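Putative retaining b-glycosidase (Saccharophagus degradans, PDB 5A95) probably hydrolyses mixed-linkage beta-1,3-1,4-glucans by a retaining mechanism, as a family 5 glycoside hydrolase (GH5_26) whose quaternary structure dictates its specificity. Local coordinates at residues 90-94 with 95-99; 157-160 with 161-165; 190-193 with 194-197; 203-206 with 207-211; 270-273 with 274-278. The protein carries 1 engineered substitution. All blocks are in the same frame, centred on the assembly; numbering follows the deposited sequence.

All five contacts are local and follow one another along one chain with the parallel beta/alpha-barrel architecture of family 5 glycoside hydrolases. Contact 1 closes helix 87-96, contact 2 opens helix 161-174, contact 3 forms a turn after strand 189-190, and contacts 4 and 5 lie on helices 202-219 and 267-279. The middle three form a group with centres about 15 to 17 Å apart: Arg165 of contact 2 meets Ser211 of contact 4, and Pro190 of contact 3 packs on Trp205. Contact 1 lies across the chain's centre from this group, and its centre is about 31 Å from that of contact 5. Contacts 2 and 3 touch the third subunit, another copy of the protein.

Contact 1: 90-94 with 95-99; sequences FEELA and NNWGV
Asn95 folds its side chain back over the last full turn of the helix, and its backbone N donates to Glu91 O at 2.8 Å. Glu92 uses both carboxylate oxygens. Its chain bends at chi2 (68°), which brings the carboxylate round to Asn96 and Trp97: OE1 takes Asn96 ND2 at 2.9 Å from above the carboxylate plane, while OE2 receives Trp97 NE1 at 2.8 Å on its anti side, the oxygen lying in the indole plane. Two N-H groups therefore fix the rotation of the carboxylate. Leu93 covers the inner side, with CD2 4.1 Å from Trp97 CB and CB 3.9 Å from Val99 CG2. Its carbonyl O accepts from Trp97 N at 3.1 Å and more weakly from Val99 N, as the chain leaves the helix through Gly98 with positive phi. Phe90 and Leu93 face Ile102 of strand 101-106, Ala94 leans on Leu133 of helix 116-133, and the Trp97 ring packs edge-to-face with Phe332 and makes a cation-pi contact with Lys356 of helix 350-363.

Contact 2: 157-160 with 161-165; sequences YDTT and IKETR. With BGC (beta-D-glucopyranose), chain D.
Thr159 and Thr160 run extended before the backbone turns into helical angles at Ile161, so that Thr160 O comes within 2.9 Å of Thr164 N in the first helical hydrogen bond. Thr160 O also accepts from Thr164 OG1, the two donors arriving from opposite faces of the carbonyl plane. With chi1 at 62°, Thr160 OG1 turns back over the helix start and accepts from Glu163 N at 2.9 Å. This is an N-cap, placed where helix 161-174 of the beta/alpha barrel begins after the loop from strand 151-152. The extended Glu163 side chain slants across Thr159, whose OG1 donates to the anti lone pair of Glu163 OE1 at 2.6 Å; OE1 is also in a salt bridge with Arg112, which probably helps stabilise its negative charge. Farther back, Tyr157 OH is hydrogen-bonded at 2.7 Å to O6 of the bound glucose, which lies at the ring edge; His107 NE2 and Ser337 O hold the same sugar. Asp158 forms a salt bridge with Lys162 of the third subunit.

Contact 3: 190-193 with 194-197; sequences PTTM and GNTL
Met193 O is gripped twice by Thr196, strongly by its OG1 at 2.7 Å and weakly by its backbone N at 3.3 Å. The Thr196 hydroxyl comes back over the turn, tilted 31° from the carbonyl plane, with chi1 at 60° directing OG1 toward Met193. One residue earlier, Thr192 lies side by side with Asn195 and points the same way, so that Thr192 OG1 donates to Asn195 OD1 at 2.7 Å. That oxygen accepts from Arg200 N as well, which holds the amide in one orientation. Leu197 N closes a wider loop on Thr192 O at 3.0 Å, and its side chain points back toward residues 191-193, CD1 resting 3.8 Å from Met193 CG. Met193 and Leu197 also pack on Arg169 of the third subunit. Before the turn, Thr191 OG1 accepts from Met193 N at 3.0 Å in an ST turn. Gly194 and Asn195 both have positive phi, as a type I' beta turn requires, and this one shapes the loop leading to helix 202-219.

Contact 4: 203-206 with 207-211; sequences AEWK and TLNES
Lys206 runs from its CB, 3.1 Å from Thr207 N, along the helix to Glu210 one turn on. Its CG starts anti to the backbone nitrogen (chi1 169°) and passes Glu210 OE2 at 3.6 Å. CD, next along the extended chain, lies farther from that oxygen, and CE comes back to 3.5 Å. A bend at chi4 then turns NZ inward to form a salt bridge with OE2 at 2.8 Å, meeting the carboxylate on its syn side. NZ has further partners in a water and in Glu245, while OE2 accepts from the backbone N of Glu245 too, so both charges are tied to the loop containing that residue. This i to i+4 salt bridge lies on helix 202-219, one of the helices that surround the barrel of the glycoside hydrolase. Toward the barrel, Asn209 stands its amide almost perpendicular to the indole of Trp205, with ND2 3.0 Å above the ring plane and over its centre. The same nitrogen gives a nearly straight bond (175°) to Trp205 O, whose other donor is Asn209 N; the ND2 bond holds the amide upright against the ring. Trp205 NE1 meanwhile donates to Ala228 O, which fixes the indole's rotation. On the outer side Thr207 doubles up on Ala203 O, OG1 and N approaching from opposite faces of the carbonyl.

Contact 5: 270-273 with 274-278; sequences FFKL and WDEKW
Phe270 and Trp274 both carry CG anti to their own carbonyl carbon (chi1 -83° and -67°), which swings the tryptophan back along the helix so that its indole lies against the phenylalanine one turn earlier. Phe270 CB then sits over the face of the six-membered indole ring, 4.0 Å from its centroid, in a CH-pi contact, while CD1 touches Trp274 CZ2 at 3.8 Å and the two rings meet obliquely with planes 40° apart. Phe270 O lies 3.1 Å above the indole plane, offset toward the rim, and takes Trp274 N in the backbone bond. At the far end of the indole, Trp274 CZ3 reaches the edge of the Phe271 ring, 3.9 Å from CD1. The exposed flank carries a salt bridge, in which Lys272 NZ meets the anti lone pair of Glu276 OE2 at 2.7 Å. The helix, 267-279, belongs to the beta-alpha-beta unit between strands 250-252 and 287-289; Phe270, Phe271 and Trp274 pack against helix 312-323.

Contact 1: 90-94 with 95-99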
loop_
_atom_site.group_PDB
_atom_site.type_symbol
_atom_site.label_atom_id
_atom_site.label_comp_id
_atom_site.label_asym_id
_atom_site.label_seq_id
_atom_site.Cartn_x
_atom_site.Cartn_y
_atom_site.Cartn_z
ATOM N N PHE A 90 -9.060 20.538 29.963
ATOM C CA PHE A 90 -7.846 21.341 29.784
ATOM C C PHE A 90 -7.702 22.348 30.919
ATOM O O PHE A 90 -6.592 22.575 31.426
ATOM C CB PHE A 90 -7.860 22.066 28.434
ATOM C CG PHE A 90 -7.539 21.179 27.245
ATOM C CD1 PHE A 90 -8.057 19.901 27.123
ATOM C CD2 PHE A 90 -6.762 21.679 26.235
ATOM C CE1 PHE A 90 -7.753 19.097 26.012
ATOM C CE2 PHE A 90 -6.459 20.899 25.124
ATOM C CZ PHE A 90 -6.966 19.624 25.008
ATOM N N GLU A 91 -8.823 22.953 31.316
ATOM C CA GLU A 91 -8.808 23.937 32.404
ATOM C C GLU A 91 -8.344 23.307 33.722
ATOM O O GLU A 91 -7.542 23.898 34.455
ATOM C CB GLU A 91 -10.201 24.533 32.608
ATOM C CG GLU A 91 -10.657 25.388 31.445
ATOM C CD GLU A 91 -12.085 25.898 31.615
ATOM O OE1 GLU A 91 -13.058 25.094 31.648
ATOM O OE2 GLU A 91 -12.222 27.114 31.696
ATOM N N GLU A 92 -8.845 22.111 34.024
ATOM C CA GLU A 92 -8.436 21.428 35.251
ATOM C C GLU A 92 -6.913 21.228 35.249
ATOM O O GLU A 92 -6.217 21.481 36.222
ATOM C CB GLU A 92 -9.133 20.087 35.344
ATOM C CG GLU A 92 -8.589 19.164 36.432
ATOM C CD GLU A 92 -8.843 19.632 37.856
ATOM O OE1 GLU A 92 -9.616 20.598 38.070
ATOM O OE2 GLU A 92 -8.307 18.984 38.766
ATOM N N LEU A 93 -6.402 20.759 34.129
ATOM C CA LEU A 93 -4.987 20.479 34.033
ATOM C C LEU A 93 -4.118 21.728 34.161
ATOM O O LEU A 93 -3.112 21.729 34.892
ATOM C CB LEU A 93 -4.696 19.746 32.724
ATOM C CG LEU A 93 -5.153 18.295 32.733
ATOM C CD1 LEU A 93 -5.176 17.708 31.319
ATOM C CD2 LEU A 93 -4.234 17.477 33.645
ATOM N N ALA A 94 -4.462 22.763 33.396
ATOM C CA ALA A 94 -3.689 23.994 33.394
ATOM C C ALA A 94 -3.802 24.715 34.738
ATOM O O ALA A 94 -2.810 25.228 35.279
ATOM C CB ALA A 94 -4.124 24.903 32.273
ATOM N N ASN A 95 -5.006 24.749 35.284
ATOM C CA ASN A 95 -5.228 25.544 36.496
ATOM C C ASN A 95 -4.832 24.867 37.792
ATOM O O ASN A 95 -4.431 25.535 38.734
ATOM C CB ASN A 95 -6.697 25.970 36.618
ATOM C CG ASN A 95 -7.137 26.884 35.493
ATOM O OD1 ASN A 95 -6.329 27.580 34.886
ATOM N ND2 ASN A 95 -8.435 26.884 35.213
ATOM N N ASN A 96 -4.982 23.554 37.837
ATOM C CA ASN A 96 -4.806 22.789 39.075
ATOM C C ASN A 96 -3.704 21.735 39.112
ATOM O O ASN A 96 -3.333 21.286 40.191
ATOM C CB ASN A 96 -6.119 22.116 39.459
ATOM C CG ASN A 96 -7.192 23.117 39.846
ATOM O OD1 ASN A 96 -6.895 24.204 40.345
ATOM N ND2 ASN A 96 -8.442 22.743 39.640
ATOM N N TRP A 97 -3.184 21.331 37.948
ATOM C CA TRP A 97 -2.151 20.285 37.907
ATOM C C TRP A 97 -0.770 20.751 37.457
ATOM O O TRP A 97 0.154 19.940 37.347
ATOM C CB TRP A 97 -2.634 19.100 37.050
ATOM C CG TRP A 97 -3.752 18.323 37.675
ATOM C CD1 TRP A 97 -5.042 18.758 37.879
ATOM C CD2 TRP A 97 -3.709 16.983 38.175
ATOM N NE1 TRP A 97 -5.769 17.793 38.508
ATOM C CE2 TRP A 97 -4.988 16.683 38.692
ATOM C CE3 TRP A 97 -2.709 15.996 38.234
ATOM C CZ2 TRP A 97 -5.298 15.431 39.251
ATOM C CZ3 TRP A 97 -3.021 14.764 38.789
ATOM C CH2 TRP A 97 -4.298 14.493 39.306
ATOM N N GLY A 98 -0.617 22.041 37.188
ATOM C CA GLY A 98 0.685 22.627 36.910
ATOM C C GLY A 98 1.199 22.372 35.519
ATOM O O GLY A 98 2.349 22.631 35.246
ATOM N N VAL A 99 0.360 21.855 34.626
ATOM C CA VAL A 99 0.880 21.490 33.316
ATOM C C VAL A 99 1.102 22.694 32.416
ATOM O O VAL A 99 0.366 23.676 32.495
ATOM C CB VAL A 99 -0.013 20.502 32.540
ATOM C CG1 VAL A 99 -0.461 19.327 33.408
ATOM C CG2 VAL A 99 -1.191 21.174 31.856
HETATM O O HOH W 1 -1.573 24.691 37.807
HETATM O O HOH W 2 -0.227 26.086 33.314
#

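Contact 2: 157-160 with 161-165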
loop_
_atom_site.group_PDB
_atom_site.type_symbol
_atom_site.label_atom_id
_atom_site.label_comp_id
_atom_site.label_asym_id
_atom_site.label_seq_id
_atom_site.Cartn_x
_atom_site.Cartn_y
_atom_site.Cartn_z
ATOM N N TYR A 157 -3.839 0.324 16.312
ATOM C CA TYR A 157 -2.681 1.036 15.883
ATOM C C TYR A 157 -2.392 0.909 14.390
ATOM O O TYR A 157 -1.427 1.482 13.875
ATOM C CB TYR A 157 -1.466 0.519 16.657
ATOM C CG TYR A 157 -1.673 0.567 18.152
ATOM C CD1 TYR A 157 -2.020 1.747 18.804
ATOM C CD2 TYR A 157 -1.522 -0.566 18.911
ATOM C CE1 TYR A 157 -2.251 1.752 20.183
ATOM C CE2 TYR A 157 -1.725 -0.570 20.284
ATOM C CZ TYR A 157 -2.102 0.593 20.925
ATOM O OH TYR A 157 -2.331 0.602 22.285
ATOM N N ASP A 158 -3.196 0.138 13.671
ATOM C CA ASP A 158 -2.902 -0.203 12.283
ATOM C C ASP A 158 -2.905 1.029 11.392
ATOM O O ASP A 158 -3.802 1.854 11.461
ATOM C CB ASP A 158 -3.950 -1.198 11.757
ATOM C CG ASP A 158 -3.598 -1.759 10.397
ATOM O OD1 ASP A 158 -2.486 -2.242 10.251
ATOM O OD2 ASP A 158 -4.413 -1.766 9.483
ATOM N N THR A 159 -1.877 1.118 10.547
ATOM C CA THR A 159 -1.736 2.218 9.638
ATOM C C THR A 159 -0.896 1.777 8.451
ATOM O O THR A 159 -0.510 0.603 8.339
ATOM C CB THR A 159 -1.191 3.497 10.356
ATOM O OG1 THR A 159 -1.222 4.624 9.458
ATOM C CG2 THR A 159 0.223 3.323 10.912
ATOM N N THR A 160 -0.654 2.699 7.542
ATOM C CA THR A 160 0.210 2.473 6.391
ATOM C C THR A 160 1.148 3.664 6.281
ATOM O O THR A 160 0.918 4.724 6.872
ATOM C CB THR A 160 -0.588 2.378 5.080
ATOM O OG1 THR A 160 -1.273 3.620 4.852
ATOM C CG2 THR A 160 -1.567 1.227 5.094
ATOM N N ILE A 161 2.203 3.508 5.504
ATOM C CA ILE A 161 3.069 4.657 5.234
ATOM C C ILE A 161 2.255 5.766 4.561
ATOM O O ILE A 161 2.386 6.928 4.888
ATOM C CB ILE A 161 4.312 4.246 4.414
ATOM C CG1 ILE A 161 5.165 3.266 5.214
ATOM C CG2 ILE A 161 5.119 5.481 4.053
ATOM C CD1 ILE A 161 6.325 2.667 4.466
ATOM N N LYS A 162 1.400 5.410 3.611
ATOM C CA LYS A 162 0.572 6.386 2.937
ATOM C C LYS A 162 -0.299 7.194 3.885
ATOM O O LYS A 162 -0.369 8.417 3.803
ATOM C CB LYS A 162 -0.291 5.721 1.869
ATOM C CG LYS A 162 -1.243 6.678 1.147
ATOM C CD LYS A 162 -2.160 5.940 0.165
ATOM C CE LYS A 162 -3.130 6.911 -0.482
ATOM N NZ LYS A 162 -4.077 6.342 -1.446
ATOM N N GLU A 163 -0.946 6.496 4.801
ATOM C CA GLU A 163 -1.865 7.123 5.743
ATOM C C GLU A 163 -1.092 7.979 6.739
ATOM O O GLU A 163 -1.557 9.051 7.132
ATOM C CB GLU A 163 -2.695 6.081 6.490
ATOM C CG GLU A 163 -3.657 6.641 7.523
ATOM C CD GLU A 163 -4.398 5.564 8.274
ATOM O OE1 GLU A 163 -3.710 4.688 8.827
ATOM O OE2 GLU A 163 -5.638 5.594 8.318
ATOM N N THR A 164 0.070 7.500 7.172
ATOM C CA THR A 164 0.935 8.271 8.078
ATOM C C THR A 164 1.423 9.564 7.460
ATOM O O THR A 164 1.322 10.642 8.052
ATOM C CB THR A 164 2.121 7.386 8.539
ATOM O OG1 THR A 164 1.596 6.248 9.270
ATOM C CG2 THR A 164 3.087 8.150 9.412
ATOM N N ARG A 165 1.923 9.460 6.242
ATOM C CA ARG A 165 2.336 10.648 5.484
ATOM C C ARG A 165 1.160 11.617 5.342
ATOM O O ARG A 165 1.326 12.827 5.498
ATOM C CB ARG A 165 2.807 10.260 4.083
ATOM C CG ARG A 165 4.147 9.579 3.992
ATOM C CD ARG A 165 4.506 9.421 2.522
ATOM N NE ARG A 165 5.672 8.605 2.308
ATOM C CZ ARG A 165 6.918 8.997 2.501
ATOM N NH1 ARG A 165 7.184 10.265 2.820
ATOM N NH2 ARG A 165 7.913 8.143 2.314
HETATM C C2 BGC D . -3.794 1.523 28.065
HETATM C C3 BGC D . -5.012 0.784 27.543
HETATM C C4 BGC D . -5.556 1.443 26.295
HETATM C C5 BGC D . -4.449 1.638 25.259
HETATM C C6 BGC D . -4.863 2.492 24.088
HETATM C C1 BGC D . -2.785 1.580 26.931
HETATM O O2 BGC D . -3.297 0.791 29.184
HETATM O O3 BGC D . -6.027 0.812 28.555
HETATM O O4 BGC D . -6.562 0.605 25.732
HETATM O O5 BGC D . -3.350 2.303 25.853
HETATM O O6 BGC D . -3.764 2.642 23.195
#

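Contact 3: 190-193 with 194-197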
loop_
_atom_site.group_PDB
_atom_site.type_symbol
_atom_site.label_atom_id
_atom_site.label_comp_id
_atom_site.label_asym_id
_atom_site.label_seq_id
_atom_site.Cartn_x
_atom_site.Cartn_y
_atom_site.Cartn_z
ATOM N N PRO A 190 7.978 2.736 18.049
ATOM C CA PRO A 190 8.580 1.757 17.161
ATOM C C PRO A 190 8.914 0.476 17.927
ATOM O O PRO A 190 9.542 0.520 18.982
ATOM C CB PRO A 190 9.844 2.457 16.688
ATOM C CG PRO A 190 9.526 3.920 16.845
ATOM C CD PRO A 190 8.797 3.950 18.147
ATOM N N THR A 191 8.507 -0.661 17.345
ATOM C CA THR A 191 8.845 -1.968 17.869
ATOM C C THR A 191 8.612 -3.020 16.806
ATOM O O THR A 191 7.674 -2.894 16.003
ATOM C CB THR A 191 8.068 -2.354 19.152
ATOM O OG1 THR A 191 8.473 -3.675 19.533
ATOM C CG2 THR A 191 6.555 -2.330 18.944
ATOM N N THR A 192 9.444 -4.059 16.793
ATOM C CA THR A 192 9.156 -5.212 15.961
ATOM C C THR A 192 8.694 -6.420 16.763
ATOM O O THR A 192 8.519 -7.493 16.197
ATOM C CB THR A 192 10.364 -5.632 15.133
ATOM O OG1 THR A 192 11.403 -6.024 16.035
ATOM C CG2 THR A 192 10.773 -4.526 14.190
ATOM N N MET A 193 8.468 -6.260 18.055
ATOM C CA MET A 193 7.983 -7.352 18.904
ATOM C C MET A 193 8.879 -8.577 18.729
ATOM O O MET A 193 8.416 -9.681 18.391
ATOM C CB MET A 193 6.520 -7.678 18.634
ATOM C CG MET A 193 5.595 -6.535 18.975
ATOM S SD MET A 193 3.852 -6.956 18.823
ATOM C CE MET A 193 3.608 -7.829 20.384
ATOM N N GLY A 194 10.157 -8.428 18.982
ATOM C CA GLY A 194 11.089 -9.526 18.855
ATOM C C GLY A 194 11.305 -9.951 17.422
ATOM O O GLY A 194 11.549 -11.131 17.118
ATOM N N ASN A 195 11.205 -8.998 16.497
ATOM C CA ASN A 195 11.306 -9.228 15.056
ATOM C C ASN A 195 10.233 -10.148 14.484
ATOM O O ASN A 195 10.368 -10.640 13.364
ATOM C CB ASN A 195 12.722 -9.649 14.657
ATOM C CG ASN A 195 13.738 -8.498 14.747
ATOM O OD1 ASN A 195 13.406 -7.313 14.758
ATOM N ND2 ASN A 195 14.976 -8.850 14.798
ATOM N N THR A 196 9.114 -10.258 15.190
ATOM C CA THR A 196 7.942 -10.902 14.640
ATOM C C THR A 196 7.189 -10.015 13.641
ATOM O O THR A 196 6.418 -10.494 12.822
ATOM C CB THR A 196 6.965 -11.372 15.736
ATOM O OG1 THR A 196 6.529 -10.243 16.511
ATOM C CG2 THR A 196 7.608 -12.405 16.615
ATOM N N LEU A 197 7.405 -8.702 13.699
ATOM C CA LEU A 197 6.736 -7.755 12.818
ATOM C C LEU A 197 7.576 -7.350 11.613
ATOM O O LEU A 197 7.085 -6.662 10.716
ATOM C CB LEU A 197 6.314 -6.513 13.584
ATOM C CG LEU A 197 5.410 -6.740 14.808
ATOM C CD1 LEU A 197 5.077 -5.381 15.379
ATOM C CD2 LEU A 197 4.136 -7.502 14.491
#

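Contact 4: 203-206 with 207-211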
loop_
_atom_site.group_PDB
_atom_site.type_symbol
_atom_site.label_atom_id
_atom_site.label_comp_id
_atom_site.label_asym_id
_atom_site.label_seq_id
_atom_site.Cartn_x
_atom_site.Cartn_y
_atom_site.Cartn_z
ATOM N N ALA A 203 18.892 1.961 9.961
ATOM C CA ALA A 203 19.021 2.756 8.759
ATOM C C ALA A 203 17.686 2.961 8.042
ATOM O O ALA A 203 17.368 4.051 7.582
ATOM C CB ALA A 203 20.065 2.141 7.821
ATOM N N GLU A 204 16.902 1.898 7.958
ATOM C CA GLU A 204 15.583 1.966 7.351
ATOM C C GLU A 204 14.660 2.941 8.095
ATOM O O GLU A 204 13.979 3.770 7.503
ATOM C CB GLU A 204 14.999 0.560 7.337
ATOM C CG GLU A 204 13.590 0.416 6.806
ATOM C CD GLU A 204 13.165 -1.030 6.762
ATOM O OE1 GLU A 204 13.223 -1.691 7.815
ATOM O OE2 GLU A 204 12.693 -1.478 5.686
ATOM N N TRP A 205 14.692 2.853 9.405
ATOM C CA TRP A 205 13.825 3.685 10.234
ATOM C C TRP A 205 14.241 5.149 10.196
ATOM O O TRP A 205 13.403 6.040 10.055
ATOM C CB TRP A 205 13.747 3.121 11.657
ATOM C CG TRP A 205 12.840 3.852 12.572
ATOM C CD1 TRP A 205 13.158 4.352 13.800
ATOM C CD2 TRP A 205 11.447 4.122 12.393
ATOM N NE1 TRP A 205 12.076 4.956 14.375
ATOM C CE2 TRP A 205 11.006 4.826 13.534
ATOM C CE3 TRP A 205 10.539 3.900 11.364
ATOM C CZ2 TRP A 205 9.716 5.302 13.647
ATOM C CZ3 TRP A 205 9.270 4.391 11.475
ATOM C CH2 TRP A 205 8.866 5.091 12.611
ATOM N N LYS A 206 15.541 5.391 10.306
ATOM C CA LYS A 206 16.113 6.729 10.166
ATOM C C LYS A 206 15.687 7.383 8.845
ATOM O O LYS A 206 15.217 8.513 8.820
ATOM C CB LYS A 206 17.637 6.617 10.262
ATOM C CG LYS A 206 18.433 7.869 9.880
ATOM C CD LYS A 206 19.927 7.537 9.863
ATOM C CE LYS A 206 20.819 8.716 9.525
ATOM N NZ LYS A 206 20.546 9.263 8.190
ATOM N N THR A 207 15.838 6.645 7.746
ATOM C CA THR A 207 15.479 7.156 6.435
ATOM C C THR A 207 14.009 7.541 6.353
ATOM O O THR A 207 13.640 8.567 5.780
ATOM C CB THR A 207 15.896 6.146 5.340
ATOM O OG1 THR A 207 17.320 5.991 5.407
ATOM C CG2 THR A 207 15.521 6.613 3.927
ATOM N N LEU A 208 13.141 6.690 6.900
ATOM C CA LEU A 208 11.721 6.947 6.861
ATOM C C LEU A 208 11.353 8.185 7.703
ATOM O O LEU A 208 10.524 9.006 7.288
ATOM C CB LEU A 208 10.935 5.694 7.234
ATOM C CG LEU A 208 9.432 5.796 7.150
ATOM C CD1 LEU A 208 8.918 6.306 5.804
ATOM C CD2 LEU A 208 8.827 4.438 7.441
ATOM N N ASN A 209 11.966 8.311 8.877
ATOM C CA ASN A 209 11.738 9.515 9.653
ATOM C C ASN A 209 12.207 10.774 8.913
ATOM O O ASN A 209 11.500 11.795 8.949
ATOM C CB ASN A 209 12.391 9.457 11.037
ATOM C CG ASN A 209 11.572 8.679 12.025
ATOM O OD1 ASN A 209 10.806 9.237 12.787
ATOM N ND2 ASN A 209 11.676 7.368 11.969
ATOM N N GLU A 210 13.358 10.686 8.256
ATOM C CA GLU A 210 13.851 11.820 7.459
ATOM C C GLU A 210 12.874 12.174 6.339
ATOM O O GLU A 210 12.679 13.352 6.024
ATOM C CB GLU A 210 15.257 11.546 6.936
ATOM C CG GLU A 210 16.290 11.613 8.030
ATOM C CD GLU A 210 17.663 11.081 7.695
ATOM O OE1 GLU A 210 17.847 10.523 6.590
ATOM O OE2 GLU A 210 18.557 11.200 8.575
ATOM N N SER A 211 12.230 11.171 5.770
ATOM C CA SER A 211 11.248 11.410 4.725
ATOM C C SER A 211 10.027 12.142 5.251
ATOM O O SER A 211 9.527 13.082 4.640
ATOM C CB SER A 211 10.859 10.074 4.078
ATOM O OG SER A 211 9.986 10.242 2.975
HETATM O O HOH W 3 20.253 7.661 6.069
#

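Contact 5: 270-273 with 274-278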
loop_
_atom_site.group_PDB
_atom_site.type_symbol
_atom_site.label_atom_id
_atom_site.label_comp_id
_atom_site.label_asym_id
_atom_site.label_seq_id
_atom_site.Cartn_x
_atom_site.Cartn_y
_atom_site.Cartn_z
ATOM N N PHE A 270 19.699 2.455 38.263
ATOM C CA PHE A 270 18.684 2.962 37.336
ATOM C C PHE A 270 19.217 4.146 36.515
ATOM O O PHE A 270 19.021 4.200 35.297
ATOM C CB PHE A 270 17.404 3.359 38.031
ATOM C CG PHE A 270 16.491 2.205 38.297
ATOM C CD1 PHE A 270 15.768 1.649 37.247
ATOM C CD2 PHE A 270 16.346 1.657 39.572
ATOM C CE1 PHE A 270 14.940 0.550 37.462
ATOM C CE2 PHE A 270 15.492 0.586 39.792
ATOM C CZ PHE A 270 14.801 0.033 38.733
ATOM N N PHE A 271 19.888 5.089 37.165
ATOM C CA PHE A 271 20.366 6.265 36.437
ATOM C C PHE A 271 21.340 5.834 35.349
ATOM O O PHE A 271 21.321 6.385 34.237
ATOM C CB PHE A 271 21.083 7.249 37.368
ATOM C CG PHE A 271 20.208 7.918 38.406
ATOM C CD1 PHE A 271 18.827 7.851 38.376
ATOM C CD2 PHE A 271 20.791 8.628 39.429
ATOM C CE1 PHE A 271 18.053 8.482 39.329
ATOM C CE2 PHE A 271 20.025 9.270 40.413
ATOM C CZ PHE A 271 18.655 9.219 40.340
ATOM N N LYS A 272 22.215 4.873 35.653
ATOM C CA LYS A 272 23.192 4.442 34.684
ATOM C C LYS A 272 22.514 3.779 33.468
ATOM O O LYS A 272 22.838 4.056 32.325
ATOM C CB LYS A 272 24.222 3.484 35.313
ATOM C CG LYS A 272 25.235 2.948 34.300
ATOM C CD LYS A 272 26.607 2.570 34.832
ATOM C CE LYS A 272 27.736 3.029 33.889
ATOM N NZ LYS A 272 27.441 3.084 32.413
ATOM N N LEU A 273 21.580 2.880 33.740
ATOM C CA LEU A 273 20.881 2.214 32.662
ATOM C C LEU A 273 20.059 3.200 31.830
ATOM O O LEU A 273 20.023 3.104 30.596
ATOM C CB LEU A 273 20.005 1.082 33.206
ATOM C CG LEU A 273 20.783 -0.141 33.643
ATOM C CD1 LEU A 273 19.931 -1.062 34.477
ATOM C CD2 LEU A 273 21.314 -0.880 32.441
ATOM N N TRP A 274 19.391 4.135 32.489
ATOM C CA TRP A 274 18.658 5.160 31.760
ATOM C C TRP A 274 19.579 6.010 30.894
ATOM O O TRP A 274 19.282 6.283 29.737
ATOM C CB TRP A 274 17.846 6.047 32.700
ATOM C CG TRP A 274 16.708 5.344 33.376
ATOM C CD1 TRP A 274 16.054 4.222 32.949
ATOM C CD2 TRP A 274 16.054 5.737 34.598
ATOM N NE1 TRP A 274 15.081 3.871 33.850
ATOM C CE2 TRP A 274 15.044 4.782 34.867
ATOM C CE3 TRP A 274 16.271 6.764 35.524
ATOM C CZ2 TRP A 274 14.233 4.857 35.993
ATOM C CZ3 TRP A 274 15.473 6.839 36.624
ATOM C CH2 TRP A 274 14.457 5.886 36.858
ATOM N N ASP A 275 20.730 6.382 31.432
ATOM C CA ASP A 275 21.623 7.205 30.645
ATOM C C ASP A 275 22.157 6.430 29.441
ATOM O O ASP A 275 22.295 7.010 28.349
ATOM C CB ASP A 275 22.746 7.780 31.506
ATOM C CG ASP A 275 23.212 9.121 31.002
ATOM O OD1 ASP A 275 22.649 10.162 31.396
ATOM O OD2 ASP A 275 24.134 9.113 30.191
ATOM N N GLU A 276 22.403 5.134 29.604
ATOM C CA GLU A 276 22.944 4.336 28.521
ATOM C C GLU A 276 22.013 4.253 27.323
ATOM O O GLU A 276 22.447 4.375 26.182
ATOM C CB GLU A 276 23.261 2.906 29.018
ATOM C CG GLU A 276 24.505 2.852 29.889
ATOM C CD GLU A 276 24.814 1.477 30.449
ATOM O OE1 GLU A 276 24.071 0.514 30.183
ATOM O OE2 GLU A 276 25.840 1.372 31.153
ATOM N N LYS A 277 20.737 3.996 27.583
ATOM C CA LYS A 277 19.807 3.751 26.500
ATOM C C LYS A 277 19.180 4.991 25.923
ATOM O O LYS A 277 18.899 5.029 24.731
ATOM C CB LYS A 277 18.725 2.718 26.923
ATOM C CG LYS A 277 19.203 1.260 26.902
ATOM C CD LYS A 277 19.357 0.748 25.470
ATOM C CE LYS A 277 19.858 -0.687 25.444
ATOM N NZ LYS A 277 20.081 -1.183 24.058
ATOM N N TRP A 278 18.951 6.019 26.743
ATOM C CA TRP A 278 18.259 7.215 26.227
ATOM C C TRP A 278 18.728 8.541 26.797
ATOM O O TRP A 278 18.701 9.534 26.092
ATOM C CB TRP A 278 16.736 7.071 26.357
ATOM C CG TRP A 278 16.263 6.901 27.782
ATOM C CD1 TRP A 278 16.174 5.733 28.510
ATOM C CD2 TRP A 278 15.857 7.946 28.679
ATOM N NE1 TRP A 278 15.727 6.000 29.781
ATOM C CE2 TRP A 278 15.538 7.348 29.920
ATOM C CE3 TRP A 278 15.729 9.331 28.552
ATOM C CZ2 TRP A 278 15.073 8.093 31.001
ATOM C CZ3 TRP A 278 15.260 10.062 29.617
ATOM C CH2 TRP A 278 14.970 9.449 30.828
#